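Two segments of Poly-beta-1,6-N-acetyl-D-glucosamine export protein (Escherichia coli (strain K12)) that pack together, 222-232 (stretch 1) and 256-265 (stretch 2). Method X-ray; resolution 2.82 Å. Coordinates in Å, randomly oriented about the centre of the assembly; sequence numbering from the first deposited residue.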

# COMPACT_ATOMS: atom_id res chain seq x y z
N LEU A 222 -3.73 -18.25 -16.77
CA LEU A 222 -4.88 -18.58 -17.60
C LEU A 222 -4.49 -18.72 -19.07
O LEU A 222 -4.96 -19.62 -19.77
CB LEU A 222 -5.97 -17.52 -17.44
CG LEU A 222 -6.57 -17.39 -16.04
CD1 LEU A 222 -7.62 -16.31 -15.99
CD2 LEU A 222 -7.16 -18.72 -15.60
N TRP A 223 -3.63 -17.82 -19.54
CA TRP A 223 -3.19 -17.83 -20.92
C TRP A 223 -1.94 -16.98 -21.11
O TRP A 223 -1.75 -15.98 -20.41
CB TRP A 223 -4.30 -17.33 -21.84
CG TRP A 223 -3.85 -17.01 -23.23
CD1 TRP A 223 -3.76 -17.88 -24.28
CD2 TRP A 223 -3.41 -15.74 -23.72
NE1 TRP A 223 -3.30 -17.22 -25.40
CE2 TRP A 223 -3.08 -15.91 -25.08
CE3 TRP A 223 -3.27 -14.47 -23.15
CZ2 TRP A 223 -2.62 -14.86 -25.88
CZ3 TRP A 223 -2.81 -13.43 -23.94
CH2 TRP A 223 -2.49 -13.63 -25.29
N ARG A 224 -1.10 -17.38 -22.05
CA ARG A 224 0.10 -16.62 -22.37
C ARG A 224 0.57 -16.91 -23.79
O ARG A 224 0.54 -18.06 -24.24
CB ARG A 224 1.23 -16.91 -21.38
CG ARG A 224 2.50 -16.11 -21.63
CD ARG A 224 3.57 -16.41 -20.59
NE ARG A 224 4.05 -17.78 -20.66
CZ ARG A 224 5.01 -18.20 -21.48
NH1 ARG A 224 5.60 -17.34 -22.30
NH2 ARG A 224 5.38 -19.47 -21.47
N SER A 225 0.99 -15.87 -24.48
CA SER A 225 1.71 -16.03 -25.73
C SER A 225 2.90 -15.09 -25.69
O SER A 225 2.74 -13.88 -25.83
CB SER A 225 0.83 -15.73 -26.94
OG SER A 225 -0.35 -16.51 -26.91
N TYR A 226 4.08 -15.65 -25.45
CA TYR A 226 5.30 -14.88 -25.54
C TYR A 226 5.35 -13.75 -24.49
O TYR A 226 5.42 -14.03 -23.29
CB TYR A 226 5.45 -14.35 -26.97
CG TYR A 226 6.19 -15.26 -27.93
CD1 TYR A 226 6.12 -16.65 -27.82
CD2 TYR A 226 6.99 -14.73 -28.93
CE1 TYR A 226 6.81 -17.47 -28.70
CE2 TYR A 226 7.68 -15.54 -29.81
CZ TYR A 226 7.59 -16.90 -29.69
OH TYR A 226 8.29 -17.69 -30.57
N GLU A 227 5.31 -12.48 -24.91
CA GLU A 227 5.47 -11.37 -23.94
C GLU A 227 4.19 -10.73 -23.37
O GLU A 227 4.27 -9.70 -22.70
CB GLU A 227 6.32 -10.24 -24.54
CG GLU A 227 7.79 -10.57 -24.84
CD GLU A 227 8.01 -11.56 -25.97
OE1 GLU A 227 7.03 -12.00 -26.59
OE2 GLU A 227 9.17 -11.91 -26.24
N ASN A 228 3.03 -11.32 -23.63
CA ASN A 228 1.79 -10.83 -23.00
C ASN A 228 0.96 -11.97 -22.43
O ASN A 228 0.86 -13.04 -23.04
CB ASN A 228 0.97 -9.99 -23.99
CG ASN A 228 1.07 -10.50 -25.41
OD1 ASN A 228 1.27 -11.69 -25.64
ND2 ASN A 228 0.94 -9.59 -26.37
N SER A 229 0.36 -11.75 -21.26
CA SER A 229 -0.25 -12.85 -20.51
C SER A 229 -1.49 -12.45 -19.70
O SER A 229 -1.89 -11.29 -19.67
CB SER A 229 0.79 -13.45 -19.56
OG SER A 229 1.35 -12.45 -18.73
N TRP A 230 -2.07 -13.45 -19.04
CA TRP A 230 -3.28 -13.28 -18.24
C TRP A 230 -3.30 -14.28 -17.09
O TRP A 230 -3.33 -15.49 -17.31
CB TRP A 230 -4.52 -13.47 -19.12
CG TRP A 230 -5.82 -13.30 -18.39
CD1 TRP A 230 -6.03 -12.57 -17.25
CD2 TRP A 230 -7.08 -13.87 -18.74
NE1 TRP A 230 -7.35 -12.65 -16.88
CE2 TRP A 230 -8.02 -13.44 -17.78
CE3 TRP A 230 -7.51 -14.70 -19.78
CZ2 TRP A 230 -9.36 -13.82 -17.82
CZ3 TRP A 230 -8.85 -15.07 -19.82
CH2 TRP A 230 -9.75 -14.63 -18.85
N GLU A 231 -3.28 -13.78 -15.86
CA GLU A 231 -3.26 -14.66 -14.70
C GLU A 231 -4.34 -14.33 -13.67
O GLU A 231 -4.85 -13.21 -13.62
CB GLU A 231 -1.89 -14.61 -14.02
CG GLU A 231 -1.56 -13.27 -13.38
CD GLU A 231 -0.37 -13.35 -12.43
OE1 GLU A 231 0.09 -14.47 -12.14
OE2 GLU A 231 0.09 -12.28 -11.97
N GLN A 232 -4.70 -15.32 -12.86
CA GLN A 232 -5.61 -15.09 -11.74
C GLN A 232 -4.89 -15.28 -10.42
O GLN A 232 -4.03 -16.15 -10.28
CB GLN A 232 -6.83 -16.01 -11.81
CG GLN A 232 -6.50 -17.48 -11.69
CD GLN A 232 -7.74 -18.34 -11.70
OE1 GLN A 232 -8.87 -17.84 -11.77
NE2 GLN A 232 -7.55 -19.66 -11.63
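Stretch 2 (256-265) YGQRISWNDV

Stretch 2 lies beside stretch 1 as the neighbouring strand of an antiparallel sheet. Residues 256-262 are extended, with phi between -121° and -154° and psi between 110° and 170°, and their axis makes an angle of 173° with that of strand 228-232, approaching it to 4.5 Å. The register follows from two pairs of backbone hydrogen bonds. Ser-229 N donates to Ser-261 O (2.9 Å) and Ser-261 N to Ser-229 O (3.0 Å); two residues along, Glu-231 N donates to Arg-259 O (3.0 Å) and Arg-259 N to Glu-231 O (2.7 Å, 165° at the hydrogen). Between them, Trp-230 faces Ile-260 as a non-hydrogen-bonded pair, CA to CA 4.7 Å, and there Trp-230 CA sends a CA-H...O contact of 3.3 Å to Arg-259 O.

The alternation of the strands sorts the side chains. Trp-230, Ile-260, Gln-232 and Gln-258 share one face. With chi1 t and chi2 25°, the indole of Trp-230 comes nearer to stretch 2 than its CA-to-CB bond would suggest, so that NE1 donates to Gln-258 OE1 (3.0 Å, 136°), the acceptor lying at the ring edge, near its plane. Ile-260, m at both chi angles, brings CD1 to 3.5 Å from Trp-230 CG. Gln-258 has chi1 m and an extended chi2 (173°); its amide thus serves two partners, since NE2 also donates to Tyr-256 OH (2.9 Å). That hydroxyl in turn donates to Gln-232 OE1 (2.8 Å), reached by a Gln-232 side chain with chi1 p and chi2 t. The result is a polar chain running from indole to amide to phenol to amide.

Ser-229, Ser-261, Glu-231 and Arg-259 occupy the other face. Here Glu-231 and Arg-259 meet through their aliphatic parts, Glu-231 CG lying 3.5 Å from Arg-259 CB, while Ser-229 OG comes no nearer than 4.1 Å to Ser-261 CB. The end of Arg-259, m at chi1 and chi2, leads away and its NH1 is hydrogen-bonded elsewhere in the structure.

At the turn end, a type II' turn from Ser-225 to Asn-228 returns stretch 1 to the pairing strand. Asn-228 (chi1 35°, p) points toward stretch 2: CB is 3.0 Å from Ser-261 O, and ND2 lies over one face of the Trp-262 ring and 3.0 Å from Asn-263 OD1. The CA-to-CB bond of Trp-262 points away, yet chi1 of -156° (t) brings its ring back, CE3 to 3.8 Å from Asn-228 CB. Its CZ3 meets Trp-223 CZ3 at 3.6 Å; with centroids 5.9 Å apart and planes at 24°, the two six-membered rings touch rim to rim, neither covering the other. Beyond the strand, Asn-263 and Asp-264 both adopt positive phi (57°).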

# COMPACT_ATOMS: atom_id res chain seq x y z
N TYR A 256 -9.36 -12.40 -4.32
CA TYR A 256 -9.35 -12.94 -5.67
C TYR A 256 -9.16 -11.82 -6.68
O TYR A 256 -9.84 -10.80 -6.62
CB TYR A 256 -10.63 -13.71 -5.99
CG TYR A 256 -10.63 -14.23 -7.41
CD1 TYR A 256 -9.98 -15.41 -7.73
CD2 TYR A 256 -11.26 -13.53 -8.43
CE1 TYR A 256 -9.97 -15.89 -9.02
CE2 TYR A 256 -11.25 -14.00 -9.73
CZ TYR A 256 -10.60 -15.18 -10.02
OH TYR A 256 -10.59 -15.65 -11.32
N GLY A 257 -8.23 -12.03 -7.61
CA GLY A 257 -7.92 -11.01 -8.60
C GLY A 257 -7.37 -11.57 -9.89
O GLY A 257 -7.07 -12.76 -9.98
N GLN A 258 -7.25 -10.71 -10.89
CA GLN A 258 -6.67 -11.10 -12.17
C GLN A 258 -5.73 -10.04 -12.72
O GLN A 258 -5.91 -8.85 -12.45
CB GLN A 258 -7.76 -11.40 -13.19
CG GLN A 258 -8.48 -12.71 -12.95
CD GLN A 258 -9.67 -12.91 -13.86
OE1 GLN A 258 -9.71 -12.36 -14.97
NE2 GLN A 258 -10.64 -13.68 -13.40
N ARG A 259 -4.74 -10.48 -13.48
CA ARG A 259 -3.75 -9.59 -14.07
C ARG A 259 -3.70 -9.74 -15.59
O ARG A 259 -3.79 -10.85 -16.11
CB ARG A 259 -2.37 -9.85 -13.48
CG ARG A 259 -2.11 -9.18 -12.15
CD ARG A 259 -1.65 -7.75 -12.36
NE ARG A 259 -1.75 -6.96 -11.14
CZ ARG A 259 -1.57 -5.64 -11.09
NH1 ARG A 259 -1.27 -4.97 -12.19
NH2 ARG A 259 -1.68 -5.00 -9.93
N ILE A 260 -3.56 -8.62 -16.29
CA ILE A 260 -3.35 -8.62 -17.73
C ILE A 260 -2.08 -7.83 -18.06
O ILE A 260 -1.91 -6.69 -17.62
CB ILE A 260 -4.54 -8.01 -18.49
CG1 ILE A 260 -5.65 -9.04 -18.67
CG2 ILE A 260 -4.11 -7.50 -19.86
CD1 ILE A 260 -5.35 -10.07 -19.73
N SER A 261 -1.19 -8.45 -18.82
CA SER A 261 -0.01 -7.76 -19.32
C SER A 261 -0.02 -7.82 -20.83
O SER A 261 -0.20 -8.89 -21.40
CB SER A 261 1.27 -8.39 -18.76
OG SER A 261 2.42 -7.78 -19.31
N TRP A 262 0.15 -6.67 -21.49
CA TRP A 262 0.05 -6.63 -22.95
C TRP A 262 1.13 -5.78 -23.61
O TRP A 262 1.13 -4.55 -23.50
CB TRP A 262 -1.32 -6.12 -23.37
CG TRP A 262 -1.70 -6.57 -24.74
CD1 TRP A 262 -1.55 -5.87 -25.91
CD2 TRP A 262 -2.28 -7.83 -25.09
NE1 TRP A 262 -2.01 -6.62 -26.96
CE2 TRP A 262 -2.46 -7.82 -26.49
CE3 TRP A 262 -2.67 -8.95 -24.36
CZ2 TRP A 262 -3.02 -8.91 -27.17
CZ3 TRP A 262 -3.22 -10.02 -25.04
CH2 TRP A 262 -3.39 -10.00 -26.43
N ASN A 263 2.05 -6.45 -24.31
CA ASN A 263 3.11 -5.80 -25.09
C ASN A 263 4.01 -4.87 -24.28
O ASN A 263 4.61 -3.95 -24.85
CB ASN A 263 2.51 -5.03 -26.26
CG ASN A 263 1.84 -5.94 -27.28
OD1 ASN A 263 2.20 -7.11 -27.40
ND2 ASN A 263 0.88 -5.39 -28.01
N ASP A 264 4.10 -5.10 -22.97
CA ASP A 264 4.88 -4.26 -22.07
C ASP A 264 4.44 -2.80 -22.13
O ASP A 264 5.19 -1.89 -21.79
CB ASP A 264 6.38 -4.37 -22.39
CG ASP A 264 6.81 -5.80 -22.66
OD1 ASP A 264 6.16 -6.73 -22.13
OD2 ASP A 264 7.79 -6.00 -23.41
N VAL A 265 3.20 -2.59 -22.55
CA VAL A 265 2.63 -1.25 -22.72
C VAL A 265 1.33 -1.15 -21.93
O VAL A 265 0.93 -0.07 -21.49
CB VAL A 265 2.39 -0.95 -24.22
CG1 VAL A 265 1.62 0.35 -24.40
CG2 VAL A 265 3.71 -0.90 -24.96